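Local coordinates for protein guanine nucleotide exchange factor SRM1 (PDB 3OF7) that promotes the exchange of GDP for GTP on the small GTPases GSP1 and GSP2, and binds chromatin, at residues A[34-39]-A[404-409]; A[317-322]-A[382-387]; A[386-391]-A[437-442]. All coordinates share one frame; numbering follows the deposited sequence.

In the fold
All three contacts lie in the RCC1-like beta-propeller and join different blades. Contact 2 sets strand 315-320 of one blade beside strand 379-384 of the next. Contact 3 sets strand 388-393 of that second blade against strand 432-439, the edge strand of the last sheet on the side of the propeller axis. Contact 1 ties the loop after strand 30-34 to the loop after strand 398-402. Along the chain, contact 2 is nested within contact 1, whereas contacts 1 and 3 cross. Contacts 2 and 3 share Ser386 and His387, and their centres are about 6 Å apart. Contact 1 lies about 10 Å from contact 3, centre to centre. Strand 30-34 pairs with strand 443-450, which closes the ring.

Contact 1 of 3, residues A[34-39]-A[404-409]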
loop_
_atom_site.group_PDB
_atom_site.type_symbol
_atom_site.label_atom_id
_atom_site.label_comp_id
_atom_site.label_asym_id
_atom_site.label_seq_id
_atom_site.Cartn_x
_atom_site.Cartn_y
_atom_site.Cartn_z
ATOM N N TRP A 34 -5.618 10.873 8.701
ATOM C CA TRP A 34 -6.629 11.790 8.165
ATOM C C TRP A 34 -7.484 11.132 7.087
ATOM O O TRP A 34 -7.130 10.064 6.578
ATOM C CB TRP A 34 -5.973 13.075 7.647
ATOM C CG TRP A 34 -5.114 12.914 6.406
ATOM C CD1 TRP A 34 -5.504 13.134 5.105
ATOM C CD2 TRP A 34 -3.734 12.526 6.350
ATOM N NE1 TRP A 34 -4.447 12.904 4.249
ATOM C CE2 TRP A 34 -3.351 12.536 4.985
ATOM C CE3 TRP A 34 -2.779 12.170 7.320
ATOM C CZ2 TRP A 34 -2.056 12.197 4.561
ATOM C CZ3 TRP A 34 -1.489 11.841 6.898
ATOM C CH2 TRP A 34 -1.141 11.851 5.529
ATOM N N GLY A 35 -8.605 11.780 6.755
ATOM C CA GLY A 35 -9.570 11.269 5.778
ATOM C C GLY A 35 -10.859 10.864 6.475
ATOM O O GLY A 35 -11.289 11.518 7.427
ATOM N N THR A 36 -11.461 9.771 6.019
ATOM C CA THR A 36 -12.742 9.299 6.562
ATOM C C THR A 36 -12.560 7.976 7.310
ATOM O O THR A 36 -11.908 7.051 6.814
ATOM C CB THR A 36 -13.819 9.214 5.448
ATOM O OG1 THR A 36 -14.030 10.530 4.920
ATOM C CG2 THR A 36 -15.164 8.675 5.977
ATOM N N GLY A 37 -13.129 7.911 8.510
ATOM C CA GLY A 37 -12.975 6.754 9.379
ATOM C C GLY A 37 -14.305 6.221 9.875
ATOM O O GLY A 37 -14.440 5.881 11.054
ATOM N N SER A 38 -15.280 6.133 8.971
ATOM C CA SER A 38 -16.631 5.661 9.320
ATOM C C SER A 38 -16.635 4.194 9.775
ATOM O O SER A 38 -17.591 3.733 10.410
ATOM C CB SER A 38 -17.591 5.869 8.138
ATOM O OG SER A 38 -17.298 4.975 7.078
ATOM N N MET A 39 -15.565 3.474 9.442
ATOM C CA MET A 39 -15.405 2.068 9.811
ATOM C C MET A 39 -14.208 1.898 10.761
ATOM O O MET A 39 -13.586 0.830 10.817
ATOM C CB MET A 39 -15.264 1.191 8.550
ATOM C CG MET A 39 -16.553 1.059 7.717
ATOM S SD MET A 39 -16.406 0.184 6.130
ATOM C CE MET A 39 -15.462 1.372 5.176
ATOM N N GLY A 404 -11.254 13.539 -3.859
ATOM C CA GLY A 404 -11.284 14.468 -2.734
ATOM C C GLY A 404 -12.441 14.343 -1.762
ATOM O O GLY A 404 -12.391 14.891 -0.660
ATOM N N GLU A 405 -13.488 13.629 -2.161
ATOM C CA GLU A 405 -14.734 13.579 -1.388
ATOM C C GLU A 405 -14.595 13.019 0.043
ATOM O O GLU A 405 -15.362 13.374 0.934
ATOM C CB GLU A 405 -15.783 12.805 -2.185
ATOM C CG GLU A 405 -17.163 12.706 -1.578
ATOM C CD GLU A 405 -18.113 11.985 -2.513
ATOM O OE1 GLU A 405 -18.342 12.498 -3.626
ATOM O OE2 GLU A 405 -18.606 10.897 -2.149
ATOM N N THR A 406 -13.618 12.152 0.271
ATOM C CA THR A 406 -13.444 11.591 1.611
ATOM C C THR A 406 -12.320 12.273 2.398
ATOM O O THR A 406 -12.011 11.861 3.519
ATOM C CB THR A 406 -13.220 10.068 1.572
ATOM O OG1 THR A 406 -12.259 9.761 0.559
ATOM C CG2 THR A 406 -14.545 9.340 1.273
ATOM N N TYR A 407 -11.735 13.317 1.807
ATOM C CA TYR A 407 -10.679 14.146 2.434
ATOM C C TYR A 407 -9.393 13.364 2.700
ATOM O O TYR A 407 -8.569 13.768 3.522
ATOM C CB TYR A 407 -11.175 14.821 3.730
ATOM C CG TYR A 407 -12.529 15.479 3.582
ATOM C CD1 TYR A 407 -12.652 16.723 2.958
ATOM C CD2 TYR A 407 -13.686 14.849 4.043
ATOM C CE1 TYR A 407 -13.895 17.330 2.803
ATOM C CE2 TYR A 407 -14.939 15.449 3.891
ATOM C CZ TYR A 407 -15.030 16.688 3.275
ATOM O OH TYR A 407 -16.257 17.294 3.124
ATOM N N ALA A 408 -9.226 12.251 1.991
ATOM C CA ALA A 408 -8.055 11.390 2.150
ATOM C C ALA A 408 -6.771 12.077 1.670
ATOM O O ALA A 408 -5.665 11.654 2.017
ATOM C CB ALA A 408 -8.273 10.075 1.406
ATOM N N VAL A 409 -6.924 13.128 0.867
ATOM C CA VAL A 409 -5.781 13.910 0.406
ATOM C C VAL A 409 -5.265 14.880 1.481
ATOM O O VAL A 409 -4.139 15.369 1.383
ATOM C CB VAL A 409 -6.057 14.650 -0.940
ATOM C CG1 VAL A 409 -6.322 13.647 -2.060
ATOM C CG2 VAL A 409 -7.226 15.638 -0.807
#
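Trp34 reaches the 404-409 loop through the pyrrole atoms CD1 and NE1 of its indole. NE1 gives a weak hydrogen bond to Ala408 O at 2.8 Å, with a bent N-H...O angle of 122°. Tyr407 O lies at the ring edge, in plane, 3.5 Å from CD1. Gly35 comes next, where the chain turns a corner. Its CA makes a CH...O contact with Tyr407 O. A side chain here would press on Ala408 CA, and at these backbone angles a CB would also crowd the carbonyl O of Trp34. Thr36 carries the polar end of the contact. Its OG1, anti to the carbonyl carbon (chi1 -62°), is placed to donate to Thr406 O at 2.8 Å, coming in 23° out of the carbonyl plane. OG1 also lies 3.5 Å from Thr406 CB, and the two threonine side chains cross at about a right angle. The acceptor belongs to a type I turn from Gly404 to Tyr407, closed by Tyr407 N to Gly404 O. Around the contact, Ala408 O has a second partner in Ser444 OG. The Trp34 side chain packs on Ser444 and Ser446 of strand 443-450, and Ala408 and Val409 rest on His388 of strand 388-393.

Contact 2 of 3, residues A[317-322]-A[382-387]; sequences SIAAGE and VAAGSH
Val382 CG1 meets Ala319 CB at 3.9 Å. The backbone N of Val382 donates to a water that also bonds to Ser317 OG. Ala383 CA lies 3.7 Å from Ala319 CB. Ala384 CB comes 3.6 Å from Ala320 C. Gly385 O makes a CH...O contact with Gly321 CA at 3.1 Å, and a side chain on Gly321 would clash there. Ser386 O accepts from Glu322 N at 3.0 Å on a lone pair in the carbonyl plane, while Ser386 OG is bonded to Glu266. His387 NE2 donates to Glu322 OE1 at 2.8 Å. It meets the anti side of the carboxylate, somewhat out of plane, and the carboxylate and imidazole planes are 63° apart. Glu322 CG stands anti to its backbone N (chi1 -170°), and the extended chain carries the carboxylate to the ring. His387 ND1 is held by Glu344, so carboxylates grip both ring nitrogens. An alanine in place of His387 would probably leave Glu322 OE1 and Glu344 without this shared imidazole partner. The two strands run nearly parallel, 21° apart, with small side chains and water between them. This is the packing of innermost strands of adjacent blades in an RCC1-type beta-propeller.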
loop_
_atom_site.group_PDB
_atom_site.type_symbol
_atom_site.label_atom_id
_atom_site.label_comp_id
_atom_site.label_asym_id
_atom_site.label_seq_id
_atom_site.Cartn_x
_atom_site.Cartn_y
_atom_site.Cartn_z
ATOM N N SER A 317 10.499 2.085 -6.372
ATOM C CA SER A 317 9.319 1.507 -5.740
ATOM C C SER A 317 8.076 1.793 -6.562
ATOM O O SER A 317 8.084 2.632 -7.465
ATOM C CB SER A 317 9.140 2.055 -4.318
ATOM O OG SER A 317 8.957 3.457 -4.344
ATOM N N ILE A 318 7.009 1.079 -6.235
ATOM C CA ILE A 318 5.747 1.223 -6.931
ATOM C C ILE A 318 4.629 1.266 -5.892
ATOM O O ILE A 318 4.690 0.569 -4.890
ATOM C CB ILE A 318 5.509 0.030 -7.893
ATOM C CG1 ILE A 318 6.617 -0.053 -8.952
ATOM C CG2 ILE A 318 4.134 0.133 -8.563
ATOM C CD1 ILE A 318 6.705 -1.414 -9.600
ATOM N N ALA A 319 3.627 2.108 -6.123
ATOM C CA ALA A 319 2.410 2.074 -5.335
ATOM C C ALA A 319 1.253 2.049 -6.307
ATOM O O ALA A 319 1.319 2.684 -7.361
ATOM C CB ALA A 319 2.322 3.298 -4.427
ATOM N N ALA A 320 0.185 1.338 -5.965
ATOM C CA ALA A 320 -0.975 1.285 -6.860
ATOM C C ALA A 320 -2.291 1.181 -6.102
ATOM O O ALA A 320 -2.355 0.559 -5.043
ATOM C CB ALA A 320 -0.827 0.125 -7.875
ATOM N N GLY A 321 -3.336 1.796 -6.653
ATOM C CA GLY A 321 -4.665 1.758 -6.055
ATOM C C GLY A 321 -5.609 0.827 -6.783
ATOM O O GLY A 321 -5.187 -0.204 -7.295
ATOM N N GLU A 322 -6.893 1.180 -6.828
ATOM C CA GLU A 322 -7.858 0.363 -7.565
ATOM C C GLU A 322 -7.616 0.412 -9.082
ATOM O O GLU A 322 -7.573 -0.630 -9.754
ATOM C CB GLU A 322 -9.307 0.743 -7.228
ATOM C CG GLU A 322 -10.305 -0.257 -7.814
ATOM C CD GLU A 322 -11.741 -0.021 -7.408
ATOM O OE1 GLU A 322 -12.098 1.094 -6.970
ATOM O OE2 GLU A 322 -12.526 -0.971 -7.566
ATOM N N VAL A 382 6.253 6.832 -2.196
ATOM C CA VAL A 382 4.903 7.064 -2.699
ATOM C C VAL A 382 3.963 6.002 -2.120
ATOM O O VAL A 382 4.383 4.882 -1.845
ATOM C CB VAL A 382 4.897 7.084 -4.261
ATOM C CG1 VAL A 382 5.348 5.739 -4.852
ATOM C CG2 VAL A 382 3.546 7.511 -4.827
ATOM N N ALA A 383 2.698 6.378 -1.921
ATOM C CA ALA A 383 1.673 5.448 -1.485
ATOM C C ALA A 383 0.386 5.774 -2.227
ATOM O O ALA A 383 0.170 6.911 -2.634
ATOM C CB ALA A 383 1.459 5.553 0.008
ATOM N N ALA A 384 -0.466 4.770 -2.386
ATOM C CA ALA A 384 -1.726 4.930 -3.106
ATOM C C ALA A 384 -2.824 4.199 -2.372
ATOM O O ALA A 384 -2.613 3.068 -1.902
ATOM C CB ALA A 384 -1.592 4.392 -4.524
ATOM N N GLY A 385 -3.979 4.852 -2.256
ATOM C CA GLY A 385 -5.194 4.220 -1.734
ATOM C C GLY A 385 -6.107 3.965 -2.922
ATOM O O GLY A 385 -5.640 3.967 -4.054
ATOM N N SER A 386 -7.404 3.766 -2.690
ATOM C CA SER A 386 -8.273 3.333 -3.791
ATOM C C SER A 386 -8.243 4.307 -4.974
ATOM O O SER A 386 -8.044 3.887 -6.131
ATOM C CB SER A 386 -9.708 3.091 -3.311
ATOM O OG SER A 386 -9.739 1.981 -2.434
ATOM N N HIS A 387 -8.432 5.595 -4.678
ATOM C CA HIS A 387 -8.479 6.643 -5.714
ATOM C C HIS A 387 -7.738 7.928 -5.334
ATOM O O HIS A 387 -8.002 8.991 -5.893
ATOM C CB HIS A 387 -9.933 6.928 -6.121
ATOM C CG HIS A 387 -10.588 5.745 -6.748
ATOM N ND1 HIS A 387 -10.499 5.478 -8.096
ATOM C CD2 HIS A 387 -11.246 4.699 -6.196
ATOM C CE1 HIS A 387 -11.102 4.331 -8.354
ATOM N NE2 HIS A 387 -11.563 3.838 -7.219
HETATM O O HOH W 1 7.475 4.123 -2.095
HETATM O O HOH W 2 5.701 1.903 -2.439
#

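Contact 3 of 3, residues A[386-391]-A[437-442]; sequences SHHSVA and VGCGGQ
The imidazole of His388 reaches strand 437-439 and the glycines after it, with Gly440 O and Gly441 O at its edge, near the ring plane. Cys439 approaches the ring obliquely. Its CB is 3.5 Å from His388 CE1, and its SG is 4.4 Å from the centroid of the His388 ring. His388 NE2 donates to Gly440 O at 3.2 Å. The bond is bent, with an N-H...O angle of 143°, and the donor is tilted 33° from the carbonyl plane.

Ser386 N reaches the same oxygen, Gly440 O, by a weak hydrogen bond of 3.3 Å. Beside it, Ser386 OG, which is hydrogen-bonded to Glu266, lies 3.5 Å from Gly441 CA. Farther along, Val390 has CG1 anti to its backbone N (chi1 -180°) and CG2 anti to its carbonyl carbon, which splits the branches between two partners. Val390 CG2 is 3.7 Å from Cys439 SG, and Val390 CG1 is 3.9 Å from Val437 CG1. The valine side chains meet at a slant.

The two strands run antiparallel, but their axes stay 7.2 Å apart. Side chains fill the space between them, and the link is one of packing between blades. Strand 379-384 lies close by, with Val437 and Cys439 both touching Ala383. Ala408 and Ser444 also pack on His388. The contact is thus apolar along the strands and polar at the glycine end. There, one carbonyl oxygen takes two N-H donors, which ties the loop after strand 437-439 to the buried His388 and, weakly, to Ser386. The bond from NE2 implies a proton on that nitrogen.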
loop_
_atom_site.group_PDB
_atom_site.type_symbol
_atom_site.label_atom_id
_atom_site.label_comp_id
_atom_site.label_asym_id
_atom_site.label_seq_id
_atom_site.Cartn_x
_atom_site.Cartn_y
_atom_site.Cartn_z
ATOM N N SER A 386 -7.404 3.766 -2.690
ATOM C CA SER A 386 -8.273 3.333 -3.791
ATOM C C SER A 386 -8.243 4.307 -4.974
ATOM O O SER A 386 -8.044 3.887 -6.131
ATOM C CB SER A 386 -9.708 3.091 -3.311
ATOM O OG SER A 386 -9.739 1.981 -2.434
ATOM N N HIS A 387 -8.432 5.595 -4.678
ATOM C CA HIS A 387 -8.479 6.643 -5.714
ATOM C C HIS A 387 -7.738 7.928 -5.334
ATOM O O HIS A 387 -8.002 8.991 -5.893
ATOM C CB HIS A 387 -9.933 6.928 -6.121
ATOM C CG HIS A 387 -10.588 5.745 -6.748
ATOM N ND1 HIS A 387 -10.499 5.478 -8.096
ATOM C CD2 HIS A 387 -11.246 4.699 -6.196
ATOM C CE1 HIS A 387 -11.102 4.331 -8.354
ATOM N NE2 HIS A 387 -11.563 3.838 -7.219
ATOM N N HIS A 388 -6.796 7.816 -4.400
ATOM C CA HIS A 388 -5.944 8.942 -4.030
ATOM C C HIS A 388 -4.520 8.444 -3.831
ATOM O O HIS A 388 -4.268 7.235 -3.788
ATOM C CB HIS A 388 -6.472 9.642 -2.767
ATOM C CG HIS A 388 -6.374 8.806 -1.528
ATOM N ND1 HIS A 388 -5.414 9.018 -0.561
ATOM C CD2 HIS A 388 -7.102 7.745 -1.109
ATOM C CE1 HIS A 388 -5.569 8.136 0.410
ATOM N NE2 HIS A 388 -6.581 7.348 0.099
ATOM N N SER A 389 -3.587 9.382 -3.739
ATOM C CA SER A 389 -2.193 9.048 -3.541
ATOM C C SER A 389 -1.544 10.092 -2.651
ATOM O O SER A 389 -2.043 11.212 -2.518
ATOM C CB SER A 389 -1.449 8.983 -4.873
ATOM O OG SER A 389 -2.154 8.207 -5.834
ATOM N N VAL A 390 -0.429 9.701 -2.047
ATOM C CA VAL A 390 0.405 10.594 -1.262
ATOM C C VAL A 390 1.854 10.250 -1.591
ATOM O O VAL A 390 2.251 9.083 -1.532
ATOM C CB VAL A 390 0.159 10.440 0.266
ATOM C CG1 VAL A 390 1.048 11.404 1.072
ATOM C CG2 VAL A 390 -1.312 10.655 0.616
ATOM N N ALA A 391 2.630 11.265 -1.964
ATOM C CA ALA A 391 4.065 11.098 -2.211
ATOM C C ALA A 391 4.877 11.999 -1.281
ATOM O O ALA A 391 4.402 13.054 -0.853
ATOM C CB ALA A 391 4.393 11.398 -3.671
ATOM N N VAL A 437 4.611 6.858 4.448
ATOM C CA VAL A 437 3.216 7.147 4.128
ATOM C C VAL A 437 2.512 5.875 3.684
ATOM O O VAL A 437 3.152 4.977 3.146
ATOM C CB VAL A 437 3.059 8.204 3.006
ATOM C CG1 VAL A 437 3.423 9.593 3.520
ATOM C CG2 VAL A 437 3.878 7.835 1.768
ATOM N N GLY A 438 1.204 5.817 3.914
ATOM C CA GLY A 438 0.374 4.682 3.490
ATOM C C GLY A 438 -1.040 5.180 3.292
ATOM O O GLY A 438 -1.425 6.200 3.869
ATOM N N CYS A 439 -1.813 4.481 2.470
ATOM C CA CYS A 439 -3.167 4.936 2.131
ATOM C C CYS A 439 -4.109 3.753 2.064
ATOM O O CYS A 439 -3.702 2.655 1.672
ATOM C CB CYS A 439 -3.179 5.635 0.767
ATOM S SG CYS A 439 -2.075 7.047 0.595
ATOM N N GLY A 440 -5.356 3.988 2.458
ATOM C CA GLY A 440 -6.403 2.968 2.413
ATOM C C GLY A 440 -7.529 3.399 1.503
ATOM O O GLY A 440 -7.336 4.243 0.608
ATOM N N GLY A 441 -8.713 2.833 1.726
ATOM C CA GLY A 441 -9.861 3.125 0.869
ATOM C C GLY A 441 -10.266 4.591 0.906
ATOM O O GLY A 441 -10.499 5.212 -0.140
ATOM N N GLN A 442 -10.349 5.143 2.116
ATOM C CA GLN A 442 -10.893 6.489 2.329
ATOM C C GLN A 442 -10.053 7.345 3.279
ATOM O O GLN A 442 -10.539 8.351 3.808
ATOM C CB GLN A 442 -12.335 6.399 2.877
ATOM C CG GLN A 442 -13.311 5.614 2.004
ATOM C CD GLN A 442 -14.766 5.749 2.462
ATOM O OE1 GLN A 442 -15.048 6.244 3.556
ATOM N NE2 GLN A 442 -15.691 5.307 1.615
#